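Local coordinates for protein IroE-like serine hydrolase (Shewanella oneidensis, PDB 3GFF) that probably hydrolyses ester bonds, as an IroE-like serine hydrolase of the esterase D family, although its substrate is not established, at residues L17-Y28 against F117-S128; V29-A37 against Q72-G80. All coordinates share one frame; numbering follows the deposited sequence.

Contact 1 of 2, residues L17-Y28 against F117-S128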
loop_
_atom_site.group_PDB
_atom_site.type_symbol
_atom_site.label_atom_id
_atom_site.label_comp_id
_atom_site.label_asym_id
_atom_site.label_seq_id
_atom_site.Cartn_x
_atom_site.Cartn_y
_atom_site.Cartn_z
ATOM N N LEU A 17 -18.334 -15.824 16.398
ATOM C CA LEU A 17 -19.035 -15.409 17.585
ATOM C C LEU A 17 -20.547 -15.479 17.317
ATOM O O LEU A 17 -21.045 -14.941 16.303
ATOM C CB LEU A 17 -18.594 -13.972 17.891
ATOM C CG LEU A 17 -18.951 -13.284 19.193
ATOM C CD1 LEU A 17 -18.162 -11.997 19.326
ATOM C CD2 LEU A 17 -20.434 -13.008 19.231
ATOM N N GLU A 18 -21.277 -16.128 18.210
ATOM C CA GLU A 18 -22.737 -16.166 18.106
ATOM C C GLU A 18 -23.239 -14.840 18.649
ATOM O O GLU A 18 -23.111 -14.599 19.830
ATOM C CB GLU A 18 -23.344 -17.324 18.899
ATOM C CG GLU A 18 -23.028 -18.704 18.351
ATOM C CD GLU A 18 -23.366 -18.864 16.860
ATOM O OE1 GLU A 18 -24.575 -18.978 16.500
ATOM O OE2 GLU A 18 -22.413 -18.899 16.047
ATOM N N SER A 19 -23.776 -13.968 17.788
ATOM C CA SER A 19 -24.299 -12.682 18.239
ATOM C C SER A 19 -25.708 -12.863 18.733
ATOM O O SER A 19 -26.592 -13.171 17.957
ATOM C CB SER A 19 -24.308 -11.615 17.137
ATOM O OG SER A 19 -24.885 -10.408 17.618
ATOM N N ARG A 20 -25.892 -12.708 20.042
ATOM C CA ARG A 20 -27.217 -12.716 20.661
ATOM C C ARG A 20 -28.016 -11.471 20.229
ATOM O O ARG A 20 -29.219 -11.549 20.016
ATOM C CB ARG A 20 -27.020 -12.669 22.159
ATOM C CG ARG A 20 -26.067 -13.751 22.663
ATOM C CD ARG A 20 -26.725 -14.723 23.449
ATOM N NE ARG A 20 -27.207 -14.042 24.628
ATOM C CZ ARG A 20 -28.019 -14.592 25.513
ATOM N NH1 ARG A 20 -28.423 -15.870 25.385
ATOM N NH2 ARG A 20 -28.427 -13.867 26.538
ATOM N N LEU A 21 -27.316 -10.329 20.160
ATOM C CA LEU A 21 -27.856 -9.052 19.696
ATOM C C LEU A 21 -28.348 -9.092 18.246
ATOM O O LEU A 21 -29.436 -8.645 17.970
ATOM C CB LEU A 21 -26.776 -7.950 19.756
ATOM C CG LEU A 21 -26.784 -7.052 20.983
ATOM C CD1 LEU A 21 -25.508 -6.228 21.118
ATOM C CD2 LEU A 21 -28.032 -6.152 20.853
ATOM N N LEU A 22 -27.494 -9.565 17.335
ATOM C CA LEU A 22 -27.826 -9.663 15.917
ATOM C C LEU A 22 -28.582 -10.976 15.559
ATOM O O LEU A 22 -29.093 -11.109 14.447
ATOM C CB LEU A 22 -26.556 -9.439 15.047
ATOM C CG LEU A 22 -25.935 -8.031 15.192
ATOM C CD1 LEU A 22 -24.666 -7.796 14.367
ATOM C CD2 LEU A 22 -26.993 -6.967 14.847
ATOM N N LYS A 23 -28.676 -11.909 16.502
ATOM C CA LYS A 23 -29.403 -13.174 16.304
ATOM C C LYS A 23 -28.847 -13.967 15.102
ATOM O O LYS A 23 -29.586 -14.568 14.318
ATOM C CB LYS A 23 -30.918 -12.902 16.180
ATOM C CG LYS A 23 -31.809 -14.055 16.637
ATOM C CD LYS A 23 -33.320 -13.761 16.524
ATOM C CE LYS A 23 -34.179 -14.764 17.349
ATOM N NZ LYS A 23 -34.066 -16.233 16.976
ATOM N N GLU A 24 -27.521 -13.972 14.984
ATOM C CA GLU A 24 -26.818 -14.679 13.908
ATOM C C GLU A 24 -25.395 -14.990 14.324
ATOM O O GLU A 24 -24.895 -14.490 15.325
ATOM C CB GLU A 24 -26.796 -13.828 12.612
ATOM C CG GLU A 24 -26.119 -12.480 12.768
ATOM C CD GLU A 24 -26.254 -11.538 11.552
ATOM O OE1 GLU A 24 -27.119 -11.744 10.678
ATOM O OE2 GLU A 24 -25.513 -10.543 11.500
ATOM N N THR A 25 -24.758 -15.833 13.529
ATOM C CA THR A 25 -23.352 -16.131 13.658
ATOM C C THR A 25 -22.610 -15.012 12.949
ATOM O O THR A 25 -22.983 -14.621 11.840
ATOM C CB THR A 25 -23.008 -17.426 12.932
ATOM O OG1 THR A 25 -23.848 -18.463 13.435
ATOM C CG2 THR A 25 -21.521 -17.805 13.144
ATOM N N ARG A 26 -21.589 -14.483 13.611
ATOM C CA ARG A 26 -20.753 -13.461 13.057
ATOM C C ARG A 26 -19.322 -13.993 12.911
ATOM O O ARG A 26 -18.778 -14.552 13.840
ATOM C CB ARG A 26 -20.792 -12.189 13.929
ATOM C CG ARG A 26 -21.935 -11.232 13.623
ATOM C CD ARG A 26 -21.919 -10.923 12.122
ATOM N NE ARG A 26 -22.587 -9.695 11.755
ATOM C CZ ARG A 26 -22.035 -8.647 11.159
ATOM N NH1 ARG A 26 -20.787 -8.620 10.753
ATOM N NH2 ARG A 26 -22.786 -7.606 10.905
ATOM N N GLU A 27 -18.736 -13.818 11.728
ATOM C CA GLU A 27 -17.362 -14.221 11.459
ATOM C C GLU A 27 -16.419 -13.031 11.446
ATOM O O GLU A 27 -16.792 -11.875 11.126
ATOM C CB GLU A 27 -17.254 -14.994 10.132
ATOM C CG GLU A 27 -17.918 -16.349 10.204
ATOM C CD GLU A 27 -17.885 -17.114 8.889
ATOM O OE1 GLU A 27 -17.754 -16.505 7.799
ATOM O OE2 GLU A 27 -18.012 -18.351 8.958
ATOM N N TYR A 28 -15.196 -13.318 11.847
ATOM C CA TYR A 28 -14.152 -12.320 11.866
ATOM C C TYR A 28 -12.774 -12.974 11.821
ATOM O O TYR A 28 -12.627 -14.165 12.091
ATOM C CB TYR A 28 -14.309 -11.393 13.077
ATOM C CG TYR A 28 -14.099 -12.008 14.432
ATOM C CD1 TYR A 28 -15.147 -12.598 15.112
ATOM C CD2 TYR A 28 -12.861 -11.958 15.051
ATOM C CE1 TYR A 28 -14.970 -13.115 16.370
ATOM C CE2 TYR A 28 -12.675 -12.475 16.301
ATOM C CZ TYR A 28 -13.733 -13.040 16.968
ATOM O OH TYR A 28 -13.563 -13.600 18.208
ATOM N N PHE A 117 -25.355 -2.821 15.175
ATOM C CA PHE A 117 -24.080 -3.394 14.779
ATOM C C PHE A 117 -22.938 -2.829 15.666
ATOM O O PHE A 117 -22.021 -3.580 16.065
ATOM C CB PHE A 117 -23.855 -3.197 13.277
ATOM C CG PHE A 117 -22.473 -3.539 12.801
ATOM C CD1 PHE A 117 -22.087 -4.845 12.629
ATOM C CD2 PHE A 117 -21.564 -2.533 12.488
ATOM C CE1 PHE A 117 -20.815 -5.148 12.153
ATOM C CE2 PHE A 117 -20.297 -2.832 12.036
ATOM C CZ PHE A 117 -19.917 -4.128 11.878
ATOM N N LEU A 118 -22.976 -1.522 15.970
ATOM C CA LEU A 118 -22.010 -0.940 16.898
ATOM C C LEU A 118 -22.193 -1.571 18.293
ATOM O O LEU A 118 -21.220 -1.843 19.007
ATOM C CB LEU A 118 -22.137 0.589 16.966
ATOM C CG LEU A 118 -21.478 1.321 15.792
ATOM C CD1 LEU A 118 -22.042 2.751 15.620
ATOM C CD2 LEU A 118 -19.917 1.279 15.978
ATOM N N ASP A 119 -23.441 -1.791 18.692
ATOM C CA ASP A 119 -23.713 -2.450 19.980
ATOM C C ASP A 119 -23.104 -3.844 19.976
ATOM O O ASP A 119 -22.539 -4.302 20.984
ATOM C CB ASP A 119 -25.200 -2.543 20.237
ATOM C CG ASP A 119 -25.827 -1.196 20.561
ATOM O OD1 ASP A 119 -25.125 -0.218 20.891
ATOM O OD2 ASP A 119 -27.037 -1.120 20.463
ATOM N N PHE A 120 -23.230 -4.537 18.848
ATOM C CA PHE A 120 -22.589 -5.854 18.655
ATOM C C PHE A 120 -21.077 -5.804 18.926
ATOM O O PHE A 120 -20.521 -6.681 19.577
ATOM C CB PHE A 120 -22.882 -6.424 17.260
ATOM C CG PHE A 120 -21.761 -7.322 16.712
ATOM C CD1 PHE A 120 -21.523 -8.588 17.242
ATOM C CD2 PHE A 120 -20.950 -6.884 15.647
ATOM C CE1 PHE A 120 -20.492 -9.415 16.736
ATOM C CE2 PHE A 120 -19.878 -7.700 15.154
ATOM C CZ PHE A 120 -19.667 -8.961 15.716
ATOM N N ILE A 121 -20.427 -4.765 18.430
ATOM C CA ILE A 121 -18.991 -4.589 18.624
ATOM C C ILE A 121 -18.679 -4.348 20.107
ATOM O O ILE A 121 -17.834 -5.024 20.680
ATOM C CB ILE A 121 -18.418 -3.454 17.732
ATOM C CG1 ILE A 121 -18.521 -3.837 16.249
ATOM C CG2 ILE A 121 -16.936 -3.103 18.144
ATOM C CD1 ILE A 121 -18.161 -2.716 15.288
ATOM N N GLU A 122 -19.396 -3.424 20.738
ATOM C CA GLU A 122 -19.111 -3.080 22.128
ATOM C C GLU A 122 -19.552 -4.068 23.157
ATOM O O GLU A 122 -18.882 -4.214 24.185
ATOM C CB GLU A 122 -19.707 -1.708 22.483
ATOM C CG GLU A 122 -19.043 -0.585 21.711
ATOM C CD GLU A 122 -19.349 0.781 22.248
ATOM O OE1 GLU A 122 -20.435 1.331 21.990
ATOM O OE2 GLU A 122 -18.458 1.346 22.885
ATOM N N LYS A 123 -20.692 -4.711 22.907
ATOM C CA LYS A 123 -21.284 -5.585 23.890
ATOM C C LYS A 123 -20.859 -7.040 23.714
ATOM O O LYS A 123 -20.821 -7.765 24.684
ATOM C CB LYS A 123 -22.813 -5.437 23.899
ATOM C CG LYS A 123 -23.294 -4.019 24.212
ATOM C CD LYS A 123 -23.045 -3.621 25.662
ATOM C CE LYS A 123 -23.780 -2.283 26.026
ATOM N NZ LYS A 123 -23.587 -1.874 27.469
ATOM N N GLU A 124 -20.492 -7.436 22.495
ATOM C CA GLU A 124 -20.098 -8.816 22.230
ATOM C C GLU A 124 -18.701 -8.982 21.651
ATOM O O GLU A 124 -17.833 -9.594 22.291
ATOM C CB GLU A 124 -21.126 -9.454 21.320
ATOM C CG GLU A 124 -22.532 -9.449 21.891
ATOM C CD GLU A 124 -23.596 -9.926 20.927
ATOM O OE1 GLU A 124 -23.489 -9.687 19.710
ATOM O OE2 GLU A 124 -24.580 -10.512 21.378
ATOM N N LEU A 125 -18.438 -8.420 20.477
ATOM C CA LEU A 125 -17.130 -8.630 19.852
ATOM C C LEU A 125 -15.911 -8.095 20.671
ATOM O O LEU A 125 -15.013 -8.876 21.007
ATOM C CB LEU A 125 -17.116 -8.116 18.410
ATOM C CG LEU A 125 -15.847 -8.430 17.580
ATOM C CD1 LEU A 125 -15.619 -9.917 17.372
ATOM C CD2 LEU A 125 -15.876 -7.704 16.225
ATOM N N ALA A 126 -15.868 -6.810 21.002
ATOM C CA ALA A 126 -14.691 -6.305 21.717
ATOM C C ALA A 126 -14.425 -7.032 23.075
ATOM O O ALA A 126 -13.303 -7.463 23.363
ATOM C CB ALA A 126 -14.714 -4.752 21.850
ATOM N N PRO A 127 -15.440 -7.180 23.908
ATOM C CA PRO A 127 -15.160 -7.924 25.134
ATOM C C PRO A 127 -14.530 -9.307 24.896
ATOM O O PRO A 127 -13.690 -9.752 25.681
ATOM C CB PRO A 127 -16.548 -8.060 25.780
ATOM C CG PRO A 127 -17.344 -6.947 25.222
ATOM C CD PRO A 127 -16.810 -6.636 23.875
ATOM N N SER A 128 -14.944 -9.983 23.827
ATOM C CA SER A 128 -14.461 -11.331 23.501
ATOM C C SER A 128 -12.976 -11.323 23.088
ATOM O O SER A 128 -12.194 -12.160 23.544
ATOM C CB SER A 128 -15.324 -11.947 22.394
ATOM O OG SER A 128 -14.834 -13.207 22.031
#
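Glu124 carries the polar half of this contact: its carboxylate reaches from helix 117-128 into the turn that joins strands 17-19 and 24-28. OE1 receives the hydroxyl of Ser19 through its syn lone pair (OG to OE1, 2.6 Å), while OE2 takes the backbone N of Leu21 at 3.0 Å in a nearly straight bond (168°) and a weak, bent one from Arg20 N. The chain of Glu124 runs extended beyond CG, which carries the carboxylate across to the turn. Ser19 OG in turn accepts from Leu22 N, an ST motif, so the serine links the carboxylate to the turn backbone. Were Glu124 replaced by an alanine, the Ser19 hydroxyl and the N-H of Leu21 would probably lose their acceptor, and the turn its polar tie to the helix.

The rest of the interface is mainly hydrophobic, with one arginine laid across the rings. Leu22 CD1 meets Phe120 CB at 3.7 Å, and Arg26 lays its CG over a face of the Phe120 ring, a CH-pi contact. The bend at chi2 of Arg26 (-53°) turns its guanidinium to Phe117, planes 24° apart; NH2 also forms a salt bridge with Asp89. Leu17 CD1 rests 3.6 Å from Leu125 CA, and Leu125 CD1 sits over one face of the Tyr28 ring, 3.5 Å from its centroid. Strands 17-19 and 24-28 form a beta hairpin with a G1 bulge at Lys23-Glu24, and its packing against a helix covering the mixed sheet fits the alpha/beta-hydrolase fold.

Contact 2 of 2, residues V29-A37 against Q72-G80; sequences VIALPEGYA and QIPKVIIVG
Val29 O receives the N-H of Gly80 at 2.8 Å, and Val29 N returns a bond to Gly80 O. The same reciprocal pairing recurs two residues on, where Ala31 N gives to Ile78 O at 2.8 Å and Ile78 N to Ala31 O. Between these two hydrogen-bonded pairs lies the non-hydrogen-bonded pair Ile30-Val79, where the backbones approach most closely (CA to CA, 4.7 Å), with CA-H...O contacts such as Ile30 CA to Ile78 O, 3.3 Å.

With CG1 anti to its carbonyl carbon (chi1 -77°), Val29 turns CG2 over Gly80, 3.7 Å from the glycine CA, where a beta carbon would collide with that methyl. On the same face Ala31 CB meets Ile78 CB at 3.9 Å, and Phe55 of helix 51-65 packs on both Val29 and Ile78. Strand 24-31 runs antiparallel to both its neighbours, 12-19 and 77-81, whereas 77-81 is parallel to 43-48, consistent with 24-31 being the second, antiparallel strand of the alpha/beta-hydrolase sheet.

Beyond the paired strands the chains part but still touch. The Pro33 ring lies against the Val76 carbonyl, its CD 3.4 Å from Val76 O, and also touches Ile77 CG1. Lys75, bent at chi2 (-72°), folds its chain beside Pro33 so that CE packs 3.6 Å from Glu34 CG; Glu34 OE2 and Lys75 NZ, of opposite charge, remain apart. Pro33 to Tyr36 form a type II turn, with Gly35 at positive phi, and the Tyr36 ring, covered on one face by Leu32 CD2, approaches Ile77 CD1.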
loop_
_atom_site.group_PDB
_atom_site.type_symbol
_atom_site.label_atom_id
_atom_site.label_comp_id
_atom_site.label_asym_id
_atom_site.label_seq_id
_atom_site.Cartn_x
_atom_site.Cartn_y
_atom_site.Cartn_z
ATOM N N VAL A 29 -11.773 -12.174 11.480
ATOM C CA VAL A 29 -10.386 -12.615 11.380
ATOM C C VAL A 29 -9.484 -11.745 12.269
ATOM O O VAL A 29 -9.720 -10.558 12.421
ATOM C CB VAL A 29 -9.870 -12.553 9.911
ATOM C CG1 VAL A 29 -10.400 -13.706 9.082
ATOM C CG2 VAL A 29 -10.223 -11.195 9.266
ATOM N N ILE A 30 -8.486 -12.364 12.884
ATOM C CA ILE A 30 -7.515 -11.691 13.768
ATOM C C ILE A 30 -6.085 -11.887 13.235
ATOM O O ILE A 30 -5.734 -12.988 12.895
ATOM C CB ILE A 30 -7.500 -12.349 15.174
ATOM C CG1 ILE A 30 -8.845 -12.231 15.882
ATOM C CG2 ILE A 30 -6.412 -11.758 16.060
ATOM C CD1 ILE A 30 -8.828 -12.883 17.275
ATOM N N ALA A 31 -5.289 -10.823 13.164
ATOM C CA ALA A 31 -3.869 -10.896 12.816
ATOM C C ALA A 31 -3.172 -10.382 14.069
ATOM O O ALA A 31 -3.505 -9.293 14.557
ATOM C CB ALA A 31 -3.521 -10.012 11.601
ATOM N N LEU A 32 -2.268 -11.194 14.624
ATOM C CA LEU A 32 -1.527 -10.829 15.817
ATOM C C LEU A 32 -0.198 -10.189 15.368
ATOM O O LEU A 32 0.371 -10.576 14.366
ATOM C CB LEU A 32 -1.278 -12.070 16.703
ATOM C CG LEU A 32 -2.502 -12.716 17.368
ATOM C CD1 LEU A 32 -2.076 -13.967 18.096
ATOM C CD2 LEU A 32 -3.215 -11.753 18.358
ATOM N N PRO A 33 0.294 -9.202 16.111
ATOM C CA PRO A 33 1.538 -8.602 15.694
ATOM C C PRO A 33 2.685 -9.571 15.841
ATOM O O PRO A 33 2.603 -10.552 16.600
ATOM C CB PRO A 33 1.704 -7.424 16.661
ATOM C CG PRO A 33 0.979 -7.785 17.820
ATOM C CD PRO A 33 -0.208 -8.595 17.356
ATOM N N GLU A 34 3.742 -9.357 15.069
ATOM C CA GLU A 34 4.870 -10.215 15.205
ATOM C C GLU A 34 5.494 -9.882 16.568
ATOM O O GLU A 34 5.488 -8.726 17.016
ATOM C CB GLU A 34 5.809 -10.183 14.005
ATOM C CG GLU A 34 6.375 -8.889 13.520
ATOM C CD GLU A 34 7.133 -9.064 12.156
ATOM O OE1 GLU A 34 7.518 -10.196 11.774
ATOM O OE2 GLU A 34 7.329 -8.054 11.449
ATOM N N GLY A 35 5.953 -10.945 17.229
ATOM C CA GLY A 35 6.484 -10.905 18.575
ATOM C C GLY A 35 5.396 -11.083 19.627
ATOM O O GLY A 35 5.715 -11.162 20.801
ATOM N N TYR A 36 4.117 -11.144 19.223
ATOM C CA TYR A 36 3.018 -11.274 20.184
ATOM C C TYR A 36 3.270 -12.290 21.325
ATOM O O TYR A 36 3.248 -11.923 22.501
ATOM C CB TYR A 36 1.684 -11.571 19.487
ATOM C CG TYR A 36 0.560 -11.564 20.487
ATOM C CD1 TYR A 36 0.006 -10.358 20.949
ATOM C CD2 TYR A 36 0.073 -12.757 21.018
ATOM C CE1 TYR A 36 -1.012 -10.361 21.919
ATOM C CE2 TYR A 36 -0.936 -12.757 21.969
ATOM C CZ TYR A 36 -1.472 -11.577 22.420
ATOM O OH TYR A 36 -2.464 -11.626 23.384
ATOM N N ALA A 37 3.540 -13.546 20.970
ATOM C CA ALA A 37 3.777 -14.616 21.933
ATOM C C ALA A 37 5.018 -14.452 22.813
ATOM O O ALA A 37 5.135 -15.131 23.836
ATOM C CB ALA A 37 3.830 -15.985 21.206
ATOM N N GLN A 72 7.394 2.248 11.038
ATOM C CA GLN A 72 6.716 3.496 10.780
ATOM C C GLN A 72 5.500 3.643 11.670
ATOM O O GLN A 72 5.076 4.764 11.975
ATOM C CB GLN A 72 6.340 3.577 9.298
ATOM C CG GLN A 72 7.565 3.473 8.383
ATOM C CD GLN A 72 8.541 4.622 8.578
ATOM O OE1 GLN A 72 8.204 5.781 8.337
ATOM N NE2 GLN A 72 9.756 4.303 8.991
ATOM N N ILE A 73 4.900 2.524 12.059
ATOM C CA ILE A 73 3.808 2.589 13.000
ATOM C C ILE A 73 4.115 1.527 14.043
ATOM O O ILE A 73 4.968 0.680 13.805
ATOM C CB ILE A 73 2.434 2.424 12.321
ATOM C CG1 ILE A 73 2.274 1.038 11.689
ATOM C CG2 ILE A 73 2.201 3.521 11.272
ATOM C CD1 ILE A 73 0.899 0.805 11.064
ATOM N N PRO A 74 3.464 1.583 15.218
ATOM C CA PRO A 74 3.706 0.531 16.193
ATOM C C PRO A 74 2.985 -0.772 15.826
ATOM O O PRO A 74 2.168 -0.818 14.886
ATOM C CB PRO A 74 3.173 1.125 17.500
ATOM C CG PRO A 74 2.232 2.169 17.127
ATOM C CD PRO A 74 2.509 2.588 15.708
ATOM N N LYS A 75 3.299 -1.825 16.563
ATOM C CA LYS A 75 2.638 -3.111 16.377
ATOM C C LYS A 75 1.176 -3.027 16.841
ATOM O O LYS A 75 0.889 -2.393 17.816
ATOM C CB LYS A 75 3.389 -4.182 17.169
ATOM C CG LYS A 75 4.849 -4.432 16.712
ATOM C CD LYS A 75 4.875 -5.139 15.410
ATOM C CE LYS A 75 6.282 -5.641 15.008
ATOM N NZ LYS A 75 7.251 -4.552 14.730
ATOM N N VAL A 76 0.246 -3.641 16.120
ATOM C CA VAL A 76 -1.166 -3.653 16.519
ATOM C C VAL A 76 -1.773 -5.048 16.330
ATOM O O VAL A 76 -1.194 -5.881 15.646
ATOM C CB VAL A 76 -2.001 -2.687 15.676
ATOM C CG1 VAL A 76 -1.448 -1.235 15.801
ATOM C CG2 VAL A 76 -2.026 -3.139 14.196
ATOM N N ILE A 77 -2.923 -5.260 16.972
ATOM C CA ILE A 77 -3.782 -6.431 16.808
ATOM C C ILE A 77 -4.782 -5.957 15.743
ATOM O O ILE A 77 -5.373 -4.893 15.880
ATOM C CB ILE A 77 -4.540 -6.804 18.119
ATOM C CG1 ILE A 77 -3.548 -7.330 19.182
ATOM C CG2 ILE A 77 -5.652 -7.854 17.861
ATOM C CD1 ILE A 77 -4.112 -7.461 20.571
ATOM N N ILE A 78 -4.888 -6.704 14.642
ATOM C CA ILE A 78 -5.795 -6.349 13.552
ATOM C C ILE A 78 -7.013 -7.262 13.604
ATOM O O ILE A 78 -6.863 -8.494 13.615
ATOM C CB ILE A 78 -5.139 -6.499 12.169
ATOM C CG1 ILE A 78 -3.747 -5.853 12.182
ATOM C CG2 ILE A 78 -6.021 -5.838 11.096
ATOM C CD1 ILE A 78 -2.991 -5.994 10.907
ATOM N N VAL A 79 -8.198 -6.659 13.720
ATOM C CA VAL A 79 -9.450 -7.390 13.704
ATOM C C VAL A 79 -10.246 -7.007 12.449
ATOM O O VAL A 79 -10.596 -5.862 12.296
ATOM C CB VAL A 79 -10.303 -7.111 14.957
ATOM C CG1 VAL A 79 -11.631 -7.886 14.871
ATOM C CG2 VAL A 79 -9.552 -7.561 16.172
ATOM N N GLY A 80 -10.478 -7.969 11.548
ATOM C CA GLY A 80 -11.299 -7.769 10.343
ATOM C C GLY A 80 -12.702 -8.330 10.570
ATOM O O GLY A 80 -12.865 -9.512 10.893
#

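Contacts 1 and 2 lie about 21 Å apart, centre to centre, along the single strand 24-31: its first half, with strand 12-19, packs on helix 114-132, and its second half pairs with strand 77-81. They meet at Tyr28 and Gly80, where Tyr28 CB lies 3.2 Å from Gly80 O. Ile81, one residue past contact 2, is touched by Arg26, Phe120 and Leu125 of contact 1, so the helix packs on both strands. Neither contact contains a residue of the probable Ser145-His247-Asp169 triad. Phe117 of contact 1 lies near, without touching, the likely nucleophile elbow around Ser145, while Gln72 of contact 2 packs on Thr246 of the second subunit.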